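Local atomic coordinates of arabinan endo-1,5-alpha-l-arabinosidase A (Cellvibrio cellulosa, PDB entry 1GYH), a protein that hydrolyses the alpha-1,5-linked arabinofuranosyl bonds of linear arabinan, releasing almost exclusively arabinotriose during breakdown of the plant cell wall. Residues G113-S118 with V140-G145; M12-D17 with T267-D272; K255-L260 with L286-I291; F195-G200 with L292-D297. All coordinates share one frame; numbering follows the deposited sequence.

How the contacts relate
Followed from the N terminus, M12-D17, in the first sheet, opens contact 2, and the chain then reaches contact 1, a short closure that joins the second sheet to the third. F195-G200, in the fourth sheet, then opens contact 4, and K255-L260 opens contact 3 at the start of the last sheet. T267-D272 closes contact 2 back on M12-D17, a loop that holds all of contact 1 and crosses contacts 3 and 4. L286-I291 closes contact 3 within the span of contact 4, which L292-D297 ends directly afterwards. Contacts 1, 2 and 4 join neighbouring propeller blades, while contact 3 lies within one. D272 links contacts 2 and 4 through K199 and W296.

Contact 1: G113-S118 with V140-G145; sequences GIVIES and VWMSFG
V115 and I116 face M142 and F144 between two sheets, and the contact is wholly apolar: two pairs of side chains meet and no hydrogen bond crosses. In the first pair a methyl meets a methyl, V115 CG1 lying 4.0 Å from M142 CE. The methionine leaves its strand extended, with CG anti to the backbone N (chi1 177°), and only at chi3 (-69°) does it bend, which turns CE aside to the valine branch. In the second pair I116 and F144 approach from opposite directions. I116 CD1 comes within 3.7 Å of F144 CZ, at the far end of the ring and obliquely to its plane; the isoleucine has a second conformer, so this detail holds for one of two placements.

Backbone bonding explains why neighbouring residues 115 and 116 can both supply a side chain. Both pair with I92 of the adjacent strand 90-97, forming a classic beta bulge. Further apolar and aromatic packing surrounds the contact in part: W125 touches I116 and meets the F144 ring at a steep angle, while M142 also touches I132 and F154. The side chain of F144 lies about 6 Å from that of N126, a probable substrate-binding residue. Such packing of one sheet's edge strand against its neighbour's strands is characteristic of the blade-to-blade interfaces in this five-bladed beta-propeller.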
# COMPACT_ATOMS: atom_id res chain seq x y z
N GLY A 113 11.54 -11.37 9.79
CA GLY A 113 11.67 -10.33 10.82
C GLY A 113 11.57 -8.88 10.32
O GLY A 113 10.99 -8.57 9.26
N ILE A 114 12.13 -7.98 11.12
CA ILE A 114 11.95 -6.57 10.96
C ILE A 114 12.90 -5.99 9.92
O ILE A 114 14.12 -6.09 10.04
CB ILE A 114 12.16 -5.84 12.32
CG1 ILE A 114 11.06 -6.29 13.32
CG2 ILE A 114 12.18 -4.35 12.10
CD1 ILE A 114 11.36 -5.82 14.75
N VAL A 115 12.30 -5.36 8.91
CA VAL A 115 13.03 -4.63 7.87
C VAL A 115 13.41 -3.24 8.39
O VAL A 115 14.55 -2.84 8.32
CB VAL A 115 12.17 -4.47 6.59
CG1 VAL A 115 12.94 -3.73 5.50
CG2 VAL A 115 11.67 -5.86 6.05
N ILE A 116 12.44 -2.53 8.92
CA ILE A 116 12.66 -1.21 9.47
C ILE A 116 11.62 -0.93 10.57
O ILE A 116 10.48 -1.37 10.46
CB ILE A 116 12.59 -0.17 8.32
CG1 ILE A 116 13.15 1.17 8.76
CG2 ILE A 116 11.19 -0.10 7.69
CD1 ILE A 116 12.16 2.24 8.72
N GLU A 117 12.07 -0.25 11.62
CA GLU A 117 11.23 0.10 12.78
C GLU A 117 11.37 1.60 13.12
O GLU A 117 12.46 2.13 13.20
CB GLU A 117 11.64 -0.78 13.99
CG GLU A 117 10.91 -0.39 15.31
CD GLU A 117 11.25 -1.29 16.49
OE1 GLU A 117 11.94 -2.34 16.31
OE2 GLU A 117 10.81 -0.92 17.62
N SER A 118 10.26 2.26 13.36
CA SER A 118 10.25 3.62 13.86
C SER A 118 10.15 3.61 15.41
O SER A 118 9.43 2.77 16.00
CB SER A 118 9.08 4.43 13.26
OG SER A 118 7.80 3.80 13.36
N VAL A 140 16.65 -2.51 -5.90
CA VAL A 140 15.28 -2.61 -5.40
C VAL A 140 15.13 -1.70 -4.18
O VAL A 140 16.03 -1.63 -3.34
CB VAL A 140 14.91 -4.07 -5.06
CG1 VAL A 140 13.47 -4.15 -4.65
CG2 VAL A 140 15.12 -4.96 -6.28
N TRP A 141 14.02 -0.98 -4.14
CA TRP A 141 13.75 0.06 -3.15
C TRP A 141 12.43 -0.20 -2.40
O TRP A 141 11.49 -0.77 -2.95
CB TRP A 141 13.68 1.44 -3.83
CG TRP A 141 14.92 1.85 -4.67
CD1 TRP A 141 15.23 1.45 -5.96
CD2 TRP A 141 15.97 2.74 -4.27
NE1 TRP A 141 16.41 2.03 -6.36
CE2 TRP A 141 16.87 2.84 -5.35
CE3 TRP A 141 16.23 3.48 -3.10
CZ2 TRP A 141 18.02 3.63 -5.29
CZ3 TRP A 141 17.35 4.25 -3.05
CH2 TRP A 141 18.25 4.33 -4.14
N MET A 142 12.36 0.26 -1.14
CA MET A 142 11.09 0.34 -0.43
C MET A 142 10.70 1.78 -0.20
O MET A 142 11.52 2.60 0.28
CB MET A 142 11.19 -0.39 0.94
CG MET A 142 9.90 -0.28 1.78
SD MET A 142 9.97 -1.08 3.42
CE MET A 142 10.03 -2.82 2.94
N SER A 143 9.47 2.13 -0.57
CA SER A 143 8.83 3.34 -0.11
C SER A 143 7.88 2.99 1.03
O SER A 143 7.34 1.90 1.09
CB SER A 143 8.08 4.08 -1.24
OG SER A 143 6.96 3.34 -1.74
N PHE A 144 7.65 3.92 1.93
CA PHE A 144 6.72 3.70 3.03
C PHE A 144 6.37 5.02 3.70
O PHE A 144 6.99 6.06 3.42
CB PHE A 144 7.33 2.74 4.09
CG PHE A 144 8.38 3.40 4.98
CD1 PHE A 144 9.70 3.50 4.55
CD2 PHE A 144 8.03 3.94 6.22
CE1 PHE A 144 10.66 4.11 5.33
CE2 PHE A 144 9.00 4.57 7.02
CZ PHE A 144 10.30 4.65 6.59
N GLY A 145 5.38 5.00 4.58
CA GLY A 145 5.18 6.12 5.48
C GLY A 145 3.73 6.54 5.69
O GLY A 145 2.82 6.13 4.94

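Contact 2: M12-D17 with T267-D272; sequences MTREGD and TWDGKD
M12 packs against CZ2 and CH2 of the W268 six-membered ring, approaching obliquely, and these two residues provide most of the buried surface. The methionine crosses the indole at about a right angle and touches it at several points: M12 CE is 3.7 Å from W268 CH2, M12 SD is 4.0 Å from the same carbon, and M12 CB lies 4.1 Å from W268 CZ2. A bend at chi3 (57°) brings the terminal methyl back to the ring after an extended chi2. The sulfur, M12 SD, stands 5.2 Å from the centroid of the W268 six-membered ring and 71° off its normal, a Met-aromatic contact of oblique geometry. The indole is set among other aromatic groups, its plane nearly parallel to that of Y266 and edge-to-face with W19, while the hydroxyl of Y266 is hydrogen-bonded to the backbone N of M12.

R14 adds a looser, electrostatic element nearer the surface. R14 NH1 is 4.1 Å from D269 OD2, too far for a salt bridge, with the guanidinium and carboxylate planes 65° apart; a second conformer of the arginine makes this approach less certain. D269 sits in the type I' turn from W268 to K271, which reverses the chain between strands 257-268 and 271-280. Here the hairpin end of the last sheet packs on strand 11-15, the edge strand of the first. This is the kind of interface that brings the first and last blades of a closed beta-propeller together.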
# COMPACT_ATOMS: atom_id res chain seq x y z
N MET A 12 -2.27 -6.99 -5.00
CA MET A 12 -2.58 -8.19 -5.82
C MET A 12 -1.36 -8.65 -6.58
O MET A 12 -0.43 -7.87 -6.85
CB MET A 12 -3.69 -7.90 -6.85
CG MET A 12 -5.10 -7.69 -6.31
SD MET A 12 -6.38 -7.26 -7.54
CE MET A 12 -6.28 -8.57 -8.63
N THR A 13 -1.38 -9.93 -6.93
CA THR A 13 -0.41 -10.56 -7.82
C THR A 13 -0.99 -11.78 -8.53
O THR A 13 -2.02 -12.30 -8.13
CB THR A 13 0.90 -10.88 -7.06
OG1 THR A 13 1.99 -10.83 -7.97
CG2 THR A 13 0.92 -12.27 -6.39
N ARG A 14 -0.32 -12.27 -9.56
CA ARG A 14 -0.78 -13.45 -10.27
C ARG A 14 0.32 -14.50 -10.24
O ARG A 14 1.49 -14.20 -10.50
CB ARG A 14 -1.12 -13.11 -11.74
CG ARG A 14 -1.66 -14.29 -12.54
CD ARG A 14 -2.23 -14.03 -13.99
NE ARG A 14 -3.38 -14.92 -14.28
CZ ARG A 14 -4.03 -15.01 -15.47
NH1 ARG A 14 -3.64 -14.30 -16.51
NH2 ARG A 14 -5.08 -15.82 -15.60
N GLU A 15 -0.08 -15.73 -9.91
CA GLU A 15 0.78 -16.91 -10.02
C GLU A 15 0.14 -17.88 -10.98
O GLU A 15 -0.94 -18.43 -10.71
CB GLU A 15 0.95 -17.59 -8.66
CG GLU A 15 1.87 -18.83 -8.68
CD GLU A 15 2.02 -19.55 -7.35
OE1 GLU A 15 1.15 -19.43 -6.46
OE2 GLU A 15 3.04 -20.23 -7.18
N GLY A 16 0.82 -18.16 -12.10
CA GLY A 16 0.23 -19.00 -13.13
C GLY A 16 -1.11 -18.42 -13.59
O GLY A 16 -1.17 -17.26 -13.99
N ASP A 17 -2.18 -19.20 -13.51
CA ASP A 17 -3.51 -18.68 -13.92
C ASP A 17 -4.41 -18.25 -12.74
O ASP A 17 -5.62 -18.02 -12.94
CB ASP A 17 -4.27 -19.65 -14.80
CG ASP A 17 -4.69 -20.89 -14.05
OD1 ASP A 17 -4.43 -20.99 -12.83
OD2 ASP A 17 -5.27 -21.83 -14.58
N THR A 267 0.45 -3.37 -14.12
CA THR A 267 0.39 -3.65 -15.54
C THR A 267 0.31 -5.16 -15.70
O THR A 267 1.23 -5.88 -15.36
CB THR A 267 1.62 -3.04 -16.23
OG1 THR A 267 1.61 -1.60 -16.12
CG2 THR A 267 1.57 -3.32 -17.77
N TRP A 268 -0.82 -5.63 -16.23
CA TRP A 268 -1.08 -7.04 -16.53
C TRP A 268 -1.44 -7.20 -18.03
O TRP A 268 -2.42 -6.61 -18.49
CB TRP A 268 -2.28 -7.53 -15.72
CG TRP A 268 -2.08 -7.49 -14.17
CD1 TRP A 268 -0.99 -7.91 -13.47
CD2 TRP A 268 -3.04 -7.05 -13.20
NE1 TRP A 268 -1.21 -7.74 -12.12
CE2 TRP A 268 -2.45 -7.22 -11.93
CE3 TRP A 268 -4.34 -6.55 -13.27
CZ2 TRP A 268 -3.12 -6.89 -10.75
CZ3 TRP A 268 -5.00 -6.22 -12.09
CH2 TRP A 268 -4.38 -6.38 -10.86
N ASP A 269 -0.65 -7.99 -18.75
CA ASP A 269 -0.96 -8.32 -20.16
C ASP A 269 -1.25 -7.07 -20.99
O ASP A 269 -2.24 -7.03 -21.74
CB ASP A 269 -2.15 -9.27 -20.24
CG ASP A 269 -1.99 -10.48 -19.37
OD1 ASP A 269 -0.91 -11.12 -19.36
OD2 ASP A 269 -2.91 -10.86 -18.64
N GLY A 270 -0.42 -6.03 -20.81
CA GLY A 270 -0.40 -4.87 -21.70
C GLY A 270 -1.45 -3.82 -21.40
O GLY A 270 -1.64 -2.89 -22.18
N LYS A 271 -2.11 -3.93 -20.24
CA LYS A 271 -3.08 -2.90 -19.82
C LYS A 271 -2.86 -2.55 -18.34
O LYS A 271 -2.31 -3.35 -17.59
CB LYS A 271 -4.49 -3.41 -19.99
CG LYS A 271 -4.91 -3.51 -21.44
CD LYS A 271 -6.17 -4.34 -21.57
CE LYS A 271 -7.40 -3.61 -20.98
NZ LYS A 271 -7.62 -2.28 -21.62
N ASP A 272 -3.33 -1.39 -17.92
CA ASP A 272 -3.02 -0.91 -16.57
C ASP A 272 -4.26 -0.82 -15.69
O ASP A 272 -5.37 -0.52 -16.19
CB ASP A 272 -2.35 0.44 -16.65
CG ASP A 272 -1.16 0.47 -17.62
OD1 ASP A 272 -0.31 -0.46 -17.64
OD2 ASP A 272 -1.00 1.47 -18.37

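Contact 3: K255-L260 with L286-I291; sequences KRWVGL and LQKLKI
Within the last blade of the propeller, W257 of one strand reaches past the intervening strand 271-280 to K288 and K290 of the next but one. The three side chains lie on a common side of this antiparallel sheet, and the indole packs on A278 of the middle strand on its way. Both lysines meet it at the six-membered ring, each crossing at about a right angle. K290 comes closest, with K290 CE 3.4 Å from W257 CH2 and K290 NZ 3.5 Å from W257 CZ2; the carbon CE approaches obliquely to the ring. K288 touches by its root: K288 CG lies 4.1 Å from W257 CZ3, at the ring edge and near its plane.

Bends place the lysine ends differently. K288 turns at chi2 (-54°) and again at chi4, so that K288 NZ folds back to the carbonyl O of L286 at 3.0 Å, and its charge is also shared with E280 and D283 in salt bridges. K290 bends at chi2 alone and sends NZ to the backbone oxygens of Y312 and L309 and to the side chain of Q4. W257 NE1 is hydrogen-bonded to D310. Q287, next to K288 on the same strand, is a probable substrate-binding residue; its side chain sets off away from the tryptophan strand. The chemistry differs between the lysines: K288 meets the indole through CB and CG, and its salt bridges probably stabilise its charged form, whereas K290 brings CE and its ammonium N against the ring, three neutral oxygens satisfying that buried group.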
# COMPACT_ATOMS: atom_id res chain seq x y z
N LYS A 255 -21.23 10.68 -3.53
CA LYS A 255 -22.34 10.38 -2.60
C LYS A 255 -22.46 8.89 -2.20
O LYS A 255 -22.95 8.57 -1.11
CB LYS A 255 -23.69 10.92 -3.11
CG LYS A 255 -24.31 10.20 -4.33
CD LYS A 255 -25.36 11.08 -5.11
CE LYS A 255 -26.72 11.09 -4.50
NZ LYS A 255 -27.76 11.81 -5.35
N ARG A 256 -22.02 7.99 -3.08
CA ARG A 256 -22.15 6.56 -2.84
C ARG A 256 -20.92 5.96 -2.17
O ARG A 256 -21.04 4.94 -1.47
CB ARG A 256 -22.46 5.80 -4.15
CG ARG A 256 -23.90 5.90 -4.63
CD ARG A 256 -24.19 5.30 -6.04
NE ARG A 256 -23.26 5.79 -7.05
CZ ARG A 256 -23.27 7.02 -7.57
NH1 ARG A 256 -24.18 7.92 -7.21
NH2 ARG A 256 -22.36 7.35 -8.47
N TRP A 257 -19.76 6.59 -2.37
CA TRP A 257 -18.45 6.09 -1.96
C TRP A 257 -17.73 7.20 -1.20
O TRP A 257 -17.13 8.11 -1.80
CB TRP A 257 -17.62 5.61 -3.16
CG TRP A 257 -18.34 4.56 -3.88
CD1 TRP A 257 -19.13 4.72 -4.98
CD2 TRP A 257 -18.43 3.17 -3.51
NE1 TRP A 257 -19.69 3.51 -5.33
CE2 TRP A 257 -19.31 2.55 -4.43
CE3 TRP A 257 -17.88 2.39 -2.47
CZ2 TRP A 257 -19.63 1.18 -4.38
CZ3 TRP A 257 -18.21 1.03 -2.41
CH2 TRP A 257 -19.08 0.44 -3.37
N VAL A 258 -17.83 7.18 0.14
CA VAL A 258 -17.40 8.33 0.96
C VAL A 258 -16.04 8.03 1.52
O VAL A 258 -15.89 7.32 2.52
CB VAL A 258 -18.45 8.69 2.02
CG1 VAL A 258 -18.03 9.89 2.84
CG2 VAL A 258 -19.75 9.00 1.35
N GLY A 259 -15.03 8.52 0.81
CA GLY A 259 -13.66 8.19 1.07
C GLY A 259 -13.20 6.99 0.30
O GLY A 259 -13.93 5.99 0.19
N LEU A 260 -11.97 7.06 -0.22
CA LEU A 260 -11.39 5.95 -0.96
C LEU A 260 -9.90 6.13 -1.05
O LEU A 260 -9.42 7.22 -0.88
CB LEU A 260 -12.07 5.81 -2.35
CG LEU A 260 -12.13 7.01 -3.33
CD1 LEU A 260 -10.83 7.37 -3.92
CD2 LEU A 260 -13.13 6.65 -4.46
N LEU A 286 -18.89 0.33 4.92
CA LEU A 286 -17.98 -0.82 4.84
C LEU A 286 -17.16 -0.80 3.53
O LEU A 286 -17.72 -0.84 2.43
CB LEU A 286 -18.76 -2.13 4.95
CG LEU A 286 -17.94 -3.45 4.91
CD1 LEU A 286 -16.88 -3.49 6.02
CD2 LEU A 286 -18.85 -4.68 5.00
N GLN A 287 -15.85 -0.77 3.71
CA GLN A 287 -14.83 -0.74 2.67
C GLN A 287 -14.99 -1.96 1.73
O GLN A 287 -15.10 -3.10 2.19
CB GLN A 287 -13.44 -0.78 3.33
CG GLN A 287 -13.28 -1.88 4.39
CD GLN A 287 -13.48 -1.41 5.85
OE1 GLN A 287 -14.27 -0.49 6.14
NE2 GLN A 287 -12.81 -2.09 6.78
N LYS A 288 -15.06 -1.69 0.41
CA LYS A 288 -15.12 -2.73 -0.60
C LYS A 288 -13.90 -2.60 -1.53
O LYS A 288 -13.39 -1.50 -1.77
CB LYS A 288 -16.40 -2.58 -1.41
CG LYS A 288 -17.70 -2.62 -0.65
CD LYS A 288 -17.88 -3.83 0.24
CE LYS A 288 -19.31 -3.94 0.83
NZ LYS A 288 -19.84 -2.67 1.29
N LEU A 289 -13.46 -3.75 -2.05
CA LEU A 289 -12.50 -3.81 -3.15
C LEU A 289 -13.03 -3.12 -4.41
O LEU A 289 -14.18 -3.34 -4.82
CB LEU A 289 -12.19 -5.25 -3.50
CG LEU A 289 -11.24 -5.42 -4.71
CD1 LEU A 289 -9.86 -4.91 -4.38
CD2 LEU A 289 -11.19 -6.85 -5.09
N LYS A 290 -12.18 -2.32 -5.04
CA LYS A 290 -12.49 -1.75 -6.36
C LYS A 290 -11.23 -1.85 -7.26
O LYS A 290 -10.13 -1.55 -6.83
CB LYS A 290 -13.01 -0.31 -6.27
CG LYS A 290 -14.33 -0.13 -5.62
CD LYS A 290 -15.53 -0.81 -6.31
CE LYS A 290 -16.74 -0.88 -5.39
NZ LYS A 290 -17.98 -1.44 -6.02
N ILE A 291 -11.42 -2.37 -8.48
CA ILE A 291 -10.39 -2.40 -9.53
C ILE A 291 -10.93 -1.56 -10.71
O ILE A 291 -12.06 -1.78 -11.17
CB ILE A 291 -10.13 -3.84 -10.01
CG1 ILE A 291 -9.73 -4.73 -8.83
CG2 ILE A 291 -9.06 -3.85 -11.13
CD1 ILE A 291 -9.44 -6.14 -9.15

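Contact 4: F195-G200 with L292-D297; sequences FILRKG and LNLHWD
K199 lies along one face of the W296 indole and covers much of it with its aliphatic chain. K199 CG sits 3.7 Å from the centroid of the W296 six-membered ring and only 14° off the ring normal, a CH-pi contact. Further out, K199 CE passes over the five-membered part, 3.6 Å from W296 NE1. CG stands anti to the backbone N (chi1 172°), and a bend at chi2 (82°) then lays the otherwise extended chain over the ring.

L197, two residues earlier on the same strand, takes the edge instead. L197 CD2 lies near the indole plane, 4.2 Å from W296 CZ2, and it also meets CD2 of L294 at 4.3 Å. Thus two side chains from strand 191-199 wrap the tryptophan from different directions, and Y204 of the neighbouring strand adds an edge-to-face ring contact. The interface joins the fourth sheet to the last, blade against blade.

D272 OD2 receives both polar ends, forming a salt bridge with K199 NZ and a hydrogen bond with W296 NE1. One carboxylate oxygen therefore fixes the lysine tip beside the indole nitrogen, and the paired charge probably favours the protonated lysine and the ionised aspartate.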
# COMPACT_ATOMS: atom_id res chain seq x y z
N PHE A 195 2.69 4.48 -3.33
CA PHE A 195 2.81 3.35 -4.24
C PHE A 195 3.43 3.86 -5.53
O PHE A 195 2.98 4.90 -6.03
CB PHE A 195 1.47 2.65 -4.50
CG PHE A 195 1.63 1.33 -5.23
CD1 PHE A 195 1.77 1.29 -6.63
CD2 PHE A 195 1.76 0.15 -4.52
CE1 PHE A 195 1.97 0.08 -7.29
CE2 PHE A 195 1.94 -1.05 -5.14
CZ PHE A 195 2.04 -1.10 -6.55
N ILE A 196 4.48 3.20 -6.02
CA ILE A 196 5.14 3.64 -7.25
C ILE A 196 4.93 2.66 -8.43
O ILE A 196 5.16 1.46 -8.31
CB ILE A 196 6.61 3.87 -7.00
CG1 ILE A 196 6.78 4.92 -5.86
CG2 ILE A 196 7.32 4.35 -8.31
CD1 ILE A 196 8.15 5.05 -5.28
N LEU A 197 4.53 3.23 -9.57
CA LEU A 197 4.39 2.45 -10.82
C LEU A 197 5.25 3.08 -11.92
O LEU A 197 5.18 4.27 -12.17
CB LEU A 197 2.93 2.38 -11.28
CG LEU A 197 2.63 1.59 -12.61
CD1 LEU A 197 2.63 0.13 -12.35
CD2 LEU A 197 1.28 2.04 -13.24
N ARG A 198 6.06 2.27 -12.57
CA ARG A 198 6.82 2.69 -13.77
C ARG A 198 5.90 2.62 -14.95
O ARG A 198 5.30 1.59 -15.19
CB ARG A 198 8.01 1.76 -13.99
CG ARG A 198 8.91 2.15 -15.19
CD ARG A 198 9.57 3.51 -15.08
NE ARG A 198 10.35 3.73 -16.30
CZ ARG A 198 11.50 3.15 -16.55
NH1 ARG A 198 12.07 2.39 -15.62
NH2 ARG A 198 12.11 3.34 -17.72
N LYS A 199 5.79 3.72 -15.70
CA LYS A 199 5.04 3.76 -16.98
C LYS A 199 5.74 4.71 -17.98
O LYS A 199 5.92 5.91 -17.70
CB LYS A 199 3.59 4.17 -16.72
CG LYS A 199 2.74 4.44 -17.98
CD LYS A 199 2.20 3.15 -18.59
CE LYS A 199 1.43 3.44 -19.89
NZ LYS A 199 0.65 2.19 -20.27
N GLY A 200 6.09 4.18 -19.16
CA GLY A 200 6.87 4.96 -20.13
C GLY A 200 8.18 5.47 -19.55
O GLY A 200 8.96 4.70 -18.99
N LEU A 292 -10.17 -0.55 -11.11
CA LEU A 292 -10.54 0.40 -12.16
C LEU A 292 -9.53 0.35 -13.29
O LEU A 292 -8.33 0.10 -13.04
CB LEU A 292 -10.58 1.84 -11.65
CG LEU A 292 -11.63 2.19 -10.56
CD1 LEU A 292 -11.07 1.81 -9.28
CD2 LEU A 292 -11.93 3.70 -10.53
N ASN A 293 -9.99 0.58 -14.51
CA ASN A 293 -9.07 0.68 -15.67
C ASN A 293 -8.33 2.00 -15.61
O ASN A 293 -8.91 3.06 -15.43
CB ASN A 293 -9.84 0.50 -17.00
CG ASN A 293 -10.52 -0.85 -17.10
OD1 ASN A 293 -9.85 -1.90 -17.19
ND2 ASN A 293 -11.88 -0.86 -17.04
N LEU A 294 -7.01 1.93 -15.71
CA LEU A 294 -6.14 3.07 -15.60
C LEU A 294 -5.76 3.53 -17.02
O LEU A 294 -5.06 2.80 -17.76
CB LEU A 294 -4.89 2.69 -14.79
CG LEU A 294 -3.92 3.76 -14.28
CD1 LEU A 294 -4.60 4.88 -13.53
CD2 LEU A 294 -2.87 3.05 -13.37
N HIS A 295 -6.18 4.75 -17.36
CA HIS A 295 -5.87 5.40 -18.67
C HIS A 295 -4.81 6.50 -18.52
O HIS A 295 -4.42 6.84 -17.40
CB HIS A 295 -7.14 5.99 -19.32
CG HIS A 295 -8.26 5.00 -19.43
ND1 HIS A 295 -9.24 4.89 -18.47
CD2 HIS A 295 -8.48 4.01 -20.32
CE1 HIS A 295 -10.05 3.90 -18.79
NE2 HIS A 295 -9.60 3.34 -19.90
N TRP A 296 -4.32 7.03 -19.65
CA TRP A 296 -3.29 8.08 -19.67
C TRP A 296 -3.68 9.16 -20.66
O TRP A 296 -4.01 8.86 -21.80
CB TRP A 296 -1.89 7.49 -19.98
CG TRP A 296 -1.58 6.31 -19.08
CD1 TRP A 296 -2.02 5.05 -19.25
CD2 TRP A 296 -0.89 6.33 -17.82
NE1 TRP A 296 -1.63 4.25 -18.20
CE2 TRP A 296 -0.94 5.02 -17.30
CE3 TRP A 296 -0.24 7.33 -17.07
CZ2 TRP A 296 -0.33 4.67 -16.11
CZ3 TRP A 296 0.35 6.98 -15.88
CH2 TRP A 296 0.30 5.67 -15.40
N ASP A 297 -3.64 10.42 -20.22
CA ASP A 297 -4.10 11.54 -21.03
C ASP A 297 -3.00 12.09 -21.93
O ASP A 297 -1.88 11.61 -21.90
CB ASP A 297 -4.77 12.66 -20.16
CG ASP A 297 -3.79 13.44 -19.25
OD1 ASP A 297 -2.53 13.44 -19.43
OD2 ASP A 297 -4.26 14.14 -18.28